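Local coordinates for protein alpha-L-rhamnosidase (Streptomyces avermitilis, PDB 3W5M) that hydrolyses terminal non-reducing alpha-L-rhamnose residues from alpha-L-rhamnosides such as naringin, rutin, hesperidin and gum arabic, at residues H766-A771 / T786-R791; D341-G346 / N623-P628. One frame throughout, in Å; residues are numbered along the deposited sequence.

Contact 1: H766-A771 / T786-R791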
ATOM      1  N   HIS A 766      21.514   3.763 -17.808  1.00 21.75           N
ATOM      2  CA  HIS A 766      21.217   4.599 -16.646  1.00 23.71           C
ATOM      3  C   HIS A 766      21.495   3.843 -15.338  1.00 23.88           C
ATOM      4  O   HIS A 766      22.018   4.433 -14.366  1.00 22.35           O
ATOM      5  CB  HIS A 766      19.756   5.062 -16.664  1.00 23.94           C
ATOM      6  CG  HIS A 766      19.420   6.070 -15.603  1.00 25.65           C
ATOM      7  ND1 HIS A 766      20.058   7.286 -15.495  1.00 26.50           N
ATOM      8  CD2 HIS A 766      18.492   6.043 -14.614  1.00 26.61           C
ATOM      9  CE1 HIS A 766      19.539   7.970 -14.490  1.00 30.35           C
ATOM     10  NE2 HIS A 766      18.589   7.236 -13.935  1.00 27.48           N
ATOM     11  N   SER A 767      21.108   2.566 -15.309  1.00 23.72           N
ATOM     12  CA  SER A 767      21.427   1.717 -14.162  1.00 26.24           C
ATOM     13  C   SER A 767      22.945   1.569 -13.942  1.00 24.89           C
ATOM     14  O   SER A 767      23.407   1.611 -12.803  1.00 22.22           O
ATOM     15  CB  SER A 767      20.752   0.358 -14.267  1.00 26.35           C
ATOM     16  OG  SER A 767      19.388   0.514 -13.970  1.00 29.53           O
ATOM     17  N   ALA A 768      23.713   1.413 -15.021  1.00 23.24           N
ATOM     18  CA  ALA A 768      25.174   1.378 -14.910  1.00 23.56           C
ATOM     19  C   ALA A 768      25.741   2.694 -14.361  1.00 23.08           C
ATOM     20  O   ALA A 768      26.677   2.687 -13.550  1.00 24.05           O
ATOM     21  CB  ALA A 768      25.811   1.049 -16.268  1.00 22.43           C
ATOM     22  N   ASP A 769      25.174   3.809 -14.820  1.00 24.14           N
ATOM     23  CA  ASP A 769      25.551   5.167 -14.410  1.00 24.10           C
ATOM     24  C   ASP A 769      25.294   5.314 -12.912  1.00 23.28           C
ATOM     25  O   ASP A 769      26.164   5.754 -12.150  1.00 22.49           O
ATOM     26  CB  ASP A 769      24.706   6.176 -15.193  1.00 26.26           C
ATOM     27  CG  ASP A 769      25.027   7.632 -14.876  1.00 27.55           C
ATOM     28  OD1 ASP A 769      25.874   7.950 -14.012  1.00 30.52           O
ATOM     29  OD2 ASP A 769      24.415   8.501 -15.522  1.00 30.03           O
ATOM     30  N   LEU A 770      24.088   4.949 -12.488  1.00 21.18           N
ATOM     31  CA  LEU A 770      23.771   5.086 -11.079  1.00 22.33           C
ATOM     32  C   LEU A 770      24.632   4.192 -10.213  1.00 22.50           C
ATOM     33  O   LEU A 770      25.045   4.605  -9.113  1.00 22.43           O
ATOM     34  CB  LEU A 770      22.290   4.822 -10.820  1.00 21.11           C
ATOM     35  CG  LEU A 770      21.300   5.855 -11.339  1.00 23.80           C
ATOM     36  CD1 LEU A 770      19.904   5.486 -10.819  1.00 23.25           C
ATOM     37  CD2 LEU A 770      21.677   7.294 -11.005  1.00 26.13           C
ATOM     38  N   ALA A 771      24.906   2.972 -10.675  1.00 22.77           N
ATOM     39  CA  ALA A 771      25.756   2.088  -9.892  1.00 23.50           C
ATOM     40  C   ALA A 771      27.153   2.715  -9.685  1.00 24.53           C
ATOM     41  O   ALA A 771      27.731   2.589  -8.605  1.00 21.00           O
ATOM     42  CB  ALA A 771      25.853   0.709 -10.524  1.00 21.37           C
ATOM     43  N   THR A 786      31.703   2.614 -14.311  1.00 28.86           N
ATOM     44  CA  THR A 786      31.861   3.759 -15.181  1.00 30.01           C
ATOM     45  C   THR A 786      32.189   3.284 -16.596  1.00 29.65           C
ATOM     46  O   THR A 786      31.676   3.837 -17.582  1.00 29.17           O
ATOM     47  CB  THR A 786      32.950   4.713 -14.659  1.00 30.45           C
ATOM     48  OG1 THR A 786      32.513   5.257 -13.408  1.00 32.27           O
ATOM     49  CG2 THR A 786      33.151   5.867 -15.619  1.00 28.53           C
ATOM     50  N   ASP A 787      33.043   2.274 -16.672  1.00 29.46           N
ATOM     51  CA  ASP A 787      33.441   1.678 -17.944  1.00 34.27           C
ATOM     52  C   ASP A 787      32.246   1.017 -18.638  1.00 33.22           C
ATOM     53  O   ASP A 787      32.057   1.170 -19.857  1.00 31.10           O
ATOM     54  CB  ASP A 787      34.566   0.659 -17.724  1.00 38.24           C
ATOM     55  CG  ASP A 787      34.815  -0.223 -18.954  1.00 44.44           C
ATOM     56  OD1 ASP A 787      35.139   0.323 -20.031  1.00 47.52           O
ATOM     57  OD2 ASP A 787      34.668  -1.462 -18.844  1.00 48.70           O
ATOM     58  N   LEU A 788      31.434   0.297 -17.859  1.00 31.02           N
ATOM     59  CA  LEU A 788      30.195  -0.297 -18.389  1.00 29.10           C
ATOM     60  C   LEU A 788      29.274   0.754 -18.957  1.00 27.00           C
ATOM     61  O   LEU A 788      28.763   0.569 -20.053  1.00 27.33           O
ATOM     62  CB  LEU A 788      29.458  -1.111 -17.322  1.00 29.11           C
ATOM     63  CG  LEU A 788      28.113  -1.692 -17.780  1.00 30.96           C
ATOM     64  CD1 LEU A 788      28.265  -2.657 -18.959  1.00 30.14           C
ATOM     65  CD2 LEU A 788      27.419  -2.391 -16.618  1.00 31.47           C
ATOM     66  N   PHE A 789      29.032   1.832 -18.198  1.00 26.15           N
ATOM     67  CA  PHE A 789      28.217   2.967 -18.640  1.00 27.59           C
ATOM     68  C   PHE A 789      28.723   3.563 -19.947  1.00 29.28           C
ATOM     69  O   PHE A 789      27.939   3.727 -20.889  1.00 27.17           O
ATOM     70  CB  PHE A 789      28.131   4.065 -17.570  1.00 28.22           C
ATOM     71  CG  PHE A 789      27.402   5.304 -18.021  1.00 29.32           C
ATOM     72  CD1 PHE A 789      26.129   5.223 -18.580  1.00 29.27           C
ATOM     73  CD2 PHE A 789      27.984   6.556 -17.875  1.00 31.58           C
ATOM     74  CE1 PHE A 789      25.452   6.365 -18.980  1.00 29.86           C
ATOM     75  CE2 PHE A 789      27.314   7.708 -18.274  1.00 34.90           C
ATOM     76  CZ  PHE A 789      26.044   7.614 -18.840  1.00 33.55           C
ATOM     77  N   THR A 790      30.024   3.872 -19.989  1.00 28.55           N
ATOM     78  CA  THR A 790      30.701   4.369 -21.221  1.00 29.78           C
ATOM     79  C   THR A 790      30.404   3.471 -22.440  1.00 30.48           C
ATOM     80  O   THR A 790      30.076   3.961 -23.524  1.00 29.96           O
ATOM     81  CB  THR A 790      32.230   4.411 -21.018  1.00 30.65           C
ATOM     82  OG1 THR A 790      32.528   5.226 -19.882  1.00 33.50           O
ATOM     83  CG2 THR A 790      32.930   5.006 -22.251  1.00 30.52           C
ATOM     84  N   ARG A 791      30.524   2.159 -22.248  1.00 31.07           N
ATOM     85  CA  ARG A 791      30.329   1.208 -23.353  1.00 31.98           C
ATOM     86  C   ARG A 791      28.885   1.103 -23.822  1.00 31.21           C
ATOM     87  O   ARG A 791      28.633   1.016 -25.023  1.00 27.87           O
ATOM     88  CB  ARG A 791      30.922  -0.147 -23.030  1.00 32.65           C
ATOM     89  CG  ARG A 791      32.434  -0.108 -22.993  1.00 39.37           C
ATOM     90  CD  ARG A 791      33.023  -1.490 -22.828  1.00 41.25           C
ATOM     91  NE  ARG A 791      32.842  -1.996 -21.476  1.00 47.49           N
ATOM     92  CZ  ARG A 791      32.010  -2.979 -21.145  1.00 49.85           C
ATOM     93  NH1 ARG A 791      31.256  -3.567 -22.067  1.00 51.04           N
ATOM     94  NH2 ARG A 791      31.926  -3.370 -19.884  1.00 49.20           N
TER

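Contact 2: D341-G346 / N623-P628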
ATOM      1  N   ASP A 341      -2.954   0.675  15.431  1.00 20.98           N
ATOM      2  CA  ASP A 341      -2.510   0.239  14.105  1.00 22.77           C
ATOM      3  C   ASP A 341      -3.704  -0.363  13.395  1.00 20.92           C
ATOM      4  O   ASP A 341      -4.620  -0.866  14.037  1.00 23.31           O
ATOM      5  CB  ASP A 341      -1.400  -0.825  14.180  1.00 23.81           C
ATOM      6  CG  ASP A 341      -0.075  -0.298  14.756  1.00 26.76           C
ATOM      7  OD1 ASP A 341       0.108   0.929  14.985  1.00 24.26           O
ATOM      8  OD2 ASP A 341       0.832  -1.153  14.932  1.00 28.64           O
ATOM      9  N   GLN A 342      -3.671  -0.338  12.068  1.00 18.62           N
ATOM     10  CA  GLN A 342      -4.685  -0.983  11.252  1.00 18.34           C
ATOM     11  C   GLN A 342      -3.967  -2.003  10.366  1.00 19.98           C
ATOM     12  O   GLN A 342      -2.820  -1.766   9.968  1.00 18.76           O
ATOM     13  CB  GLN A 342      -5.358   0.050  10.358  1.00 19.56           C
ATOM     14  CG  GLN A 342      -5.942   1.253  11.107  1.00 20.45           C
ATOM     15  CD  GLN A 342      -7.168   0.882  11.948  1.00 21.42           C
ATOM     16  OE1 GLN A 342      -7.894  -0.068  11.647  1.00 21.25           O
ATOM     17  NE2 GLN A 342      -7.393   1.632  13.027  1.00 19.75           N
ATOM     18  N   LEU A 343      -4.652  -3.098  10.027  1.00 18.69           N
ATOM     19  CA  LEU A 343      -4.085  -4.089   9.088  1.00 18.14           C
ATOM     20  C   LEU A 343      -2.697  -4.613   9.492  1.00 18.85           C
ATOM     21  O   LEU A 343      -1.854  -4.867   8.626  1.00 18.31           O
ATOM     22  CB  LEU A 343      -4.056  -3.483   7.665  1.00 19.09           C
ATOM     23  CG  LEU A 343      -5.337  -2.796   7.199  1.00 19.44           C
ATOM     24  CD1 LEU A 343      -5.065  -2.165   5.834  1.00 22.09           C
ATOM     25  CD2 LEU A 343      -6.439  -3.830   7.076  1.00 18.92           C
ATOM     26  N   ALA A 344      -2.453  -4.767  10.796  1.00 18.57           N
ATOM     27  CA  ALA A 344      -1.163  -5.249  11.299  1.00 18.75           C
ATOM     28  C   ALA A 344      -1.112  -6.722  10.933  1.00 18.43           C
ATOM     29  O   ALA A 344      -2.115  -7.410  11.073  1.00 17.01           O
ATOM     30  CB  ALA A 344      -1.092  -5.103  12.809  1.00 19.55           C
ATOM     31  N   PRO A 345       0.067  -7.255  10.554  1.00 16.69           N
ATOM     32  CA  PRO A 345       1.408  -6.733  10.594  1.00 17.33           C
ATOM     33  C   PRO A 345       1.834  -6.124   9.247  1.00 18.24           C
ATOM     34  O   PRO A 345       2.952  -5.647   9.146  1.00 22.35           O
ATOM     35  CB  PRO A 345       2.245  -7.988  10.880  1.00 16.54           C
ATOM     36  CG  PRO A 345       1.511  -9.092  10.209  1.00 15.51           C
ATOM     37  CD  PRO A 345       0.041  -8.687  10.205  1.00 17.63           C
ATOM     38  N   GLY A 346       0.971  -6.157   8.239  1.00 17.23           N
ATOM     39  CA  GLY A 346       1.361  -5.642   6.910  1.00 18.35           C
ATOM     40  C   GLY A 346       1.814  -6.789   6.011  1.00 18.51           C
ATOM     41  O   GLY A 346       1.829  -7.937   6.442  1.00 18.10           O
ATOM     42  N   ASN A 623      -1.772   5.252  -1.765  1.00 18.84           N
ATOM     43  CA  ASN A 623      -1.045   4.071  -2.196  1.00 19.30           C
ATOM     44  C   ASN A 623       0.172   3.735  -1.340  1.00 19.78           C
ATOM     45  O   ASN A 623       1.056   2.954  -1.771  1.00 22.08           O
ATOM     46  CB  ASN A 623      -0.588   4.300  -3.636  1.00 19.52           C
ATOM     47  CG  ASN A 623      -1.720   4.134  -4.617  1.00 20.39           C
ATOM     48  OD1 ASN A 623      -2.150   3.017  -4.880  1.00 20.75           O
ATOM     49  ND2 ASN A 623      -2.233   5.248  -5.135  1.00 21.64           N
ATOM     50  N   PHE A 624       0.267   4.349  -0.167  1.00 19.55           N
ATOM     51  CA  PHE A 624       1.380   4.065   0.741  1.00 18.69           C
ATOM     52  C   PHE A 624       0.781   3.332   1.954  1.00 18.63           C
ATOM     53  O   PHE A 624       0.801   3.836   3.065  1.00 19.66           O
ATOM     54  CB  PHE A 624       2.089   5.358   1.143  1.00 19.25           C
ATOM     55  CG  PHE A 624       3.286   5.700   0.280  1.00 21.26           C
ATOM     56  CD1 PHE A 624       3.289   5.416  -1.087  1.00 20.77           C
ATOM     57  CD2 PHE A 624       4.408   6.339   0.843  1.00 21.40           C
ATOM     58  CE1 PHE A 624       4.392   5.745  -1.883  1.00 22.73           C
ATOM     59  CE2 PHE A 624       5.500   6.661   0.057  1.00 22.57           C
ATOM     60  CZ  PHE A 624       5.489   6.374  -1.305  1.00 22.70           C
ATOM     61  N   LEU A 625       0.236   2.139   1.713  1.00 18.98           N
ATOM     62  CA  LEU A 625      -0.334   1.257   2.745  1.00 20.41           C
ATOM     63  C   LEU A 625       0.411  -0.073   2.725  1.00 19.03           C
ATOM     64  O   LEU A 625       0.146  -0.922   1.879  1.00 20.74           O
ATOM     65  CB  LEU A 625      -1.820   0.984   2.492  1.00 22.71           C
ATOM     66  CG  LEU A 625      -2.902   1.853   3.089  1.00 24.33           C
ATOM     67  CD1 LEU A 625      -3.029   3.106   2.195  1.00 25.56           C
ATOM     68  CD2 LEU A 625      -4.227   1.076   3.123  1.00 23.25           C
ATOM     69  N   SER A 626       1.327  -0.240   3.668  1.00 18.71           N
ATOM     70  CA  SER A 626       2.240  -1.414   3.785  1.00 18.47           C
ATOM     71  C   SER A 626       3.258  -1.587   2.622  1.00 18.10           C
ATOM     72  O   SER A 626       4.464  -1.803   2.864  1.00 18.40           O
ATOM     73  CB  SER A 626       1.452  -2.720   3.997  1.00 19.02           C
ATOM     74  OG  SER A 626       2.348  -3.794   4.232  1.00 22.12           O
ATOM     75  N   VAL A 627       2.784  -1.501   1.384  1.00 18.71           N
ATOM     76  CA  VAL A 627       3.703  -1.492   0.209  1.00 17.93           C
ATOM     77  C   VAL A 627       3.282  -0.348  -0.705  1.00 18.51           C
ATOM     78  O   VAL A 627       2.108   0.068  -0.667  1.00 18.17           O
ATOM     79  CB  VAL A 627       3.699  -2.834  -0.564  1.00 18.85           C
ATOM     80  CG1 VAL A 627       4.092  -4.025   0.337  1.00 21.16           C
ATOM     81  CG2 VAL A 627       2.376  -3.085  -1.253  1.00 20.75           C
ATOM     82  N   PRO A 628       4.216   0.193  -1.512  1.00 19.24           N
ATOM     83  CA  PRO A 628       3.852   1.247  -2.458  1.00 19.22           C
ATOM     84  C   PRO A 628       3.043   0.623  -3.636  1.00 20.28           C
ATOM     85  O   PRO A 628       3.590  -0.126  -4.454  1.00 18.63           O
ATOM     86  CB  PRO A 628       5.206   1.806  -2.898  1.00 18.49           C
ATOM     87  CG  PRO A 628       6.155   0.642  -2.775  1.00 19.73           C
ATOM     88  CD  PRO A 628       5.634  -0.200  -1.630  1.00 19.69           C
TER

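Contact 1: H766-A771 / T786-R791
A768 and D769 meet L788 and F789 where two successive antiparallel helices, 756-777 and 783-800, pack within the (alpha/alpha)6-barrel domain of this family 78 glycoside hydrolase. The axes of the two short segments pass 8.0 Å apart, with 155° between their N-to-C directions, so this is a helical hairpin with a close interface. The small side chain at the crossing fits that spacing: the CA atoms of A768 and F789 are only 5.1 Å apart.

Apolar contact is centred on the methyl group of A768. Its CB rests 3.8 Å from CD2 of L788 and also touches the backbone N and CB of F789, so the methyl sits against the other helix's main chain as well as its side chains. Other side chains of 766-771 touch different helices: S767 and A771 meet helix 713-732, while S767 and L770 meet helix 698-710.

No hydrogen bond crosses between the segments. Of the polar side chains on 766-771, S767 turns away from 786-791, and its OG is hydrogen-bonded to OD1 of D697. Within 786-791, R791 NE forms a salt bridge with D787 OD2, one turn back.

The aromatic contact is a CH-pi interaction with D769. CG of F789 stands anti to its backbone N, laying the ring alongside the D769 side chain, which points the same way. The carboxylate stacks on the ring with their planes 22° apart, bringing OD2 of D769 to 3.8 Å from CZ of F789; the same OD2 continues to a salt bridge with R773. CB of D769 lies over the ring centre of F789, 3.8 Å from the centroid and 12° off the normal.

Contact 2: D341-G346 / N623-P628
G346 and S626 bring two irregular loops together, their CA atoms 5.3 Å apart, with neither segment forming a helix or strand and no hydrogen bond passing between the two. Positive phi values recur at the meeting point: L343, G346 and S626 all have them, phi being 97° at G346 and 65° at S626. The peptide bond before P345 is cis.

The serine hydroxyl makes the closer of the two contacts. S626 OG lies 3.4 Å from G346 CA and 3.5 Å from G346 C, lying against the glycine backbone. With OG anti to the backbone N (chi1 -174°), the hydroxyl is directed across to the partner loop, where it is hydrogen-bonded to the backbone N of W347, just beyond the glycine. The carbonyl oxygen of S626 is in turn bonded by K663 NZ of helix 658-671.

This is a domain junction: 341-346 follows strand 336-337 at the edge of a beta-sheet, whereas 623-628 leaves helix 607-622 of the catalytic (alpha/alpha)6-barrel. The loop continues toward the rhamnose site, the side chain of L625 being about 11 Å from that of D630, which binds the sugar.

Beside the serine-glycine contact, two leucines meet through single methyl groups. CD1 of L343 and CD2 of L625 are 4.3 Å apart, a light van der Waals touch. L343 starts out toward the other loop, whereas L625 draws near it only at the end of its side chain. L625 also packs on H593 of strand 587-594.

From the N terminus, the chain first enters contact 2 at 341-346, in the loop between strands 336-337 and 353-360. It then runs through 276 intervening residues, rich in strand, before 623-628 closes this long loop just after helix 607-622. Contact 1 opens later, at 766-771, and closes at 786-791 after only 14 residues, mostly helical. The two closures are therefore in series, neither nested nor crossed. The centres of contact 1 and contact 2 lie about 35 Å apart. The nearest atoms of contact 1 and contact 2 are about 17 Å apart, without touching. Contact 2 joins a beta domain to the catalytic barrel, whereas contact 1 pairs neighbouring helices inside that barrel.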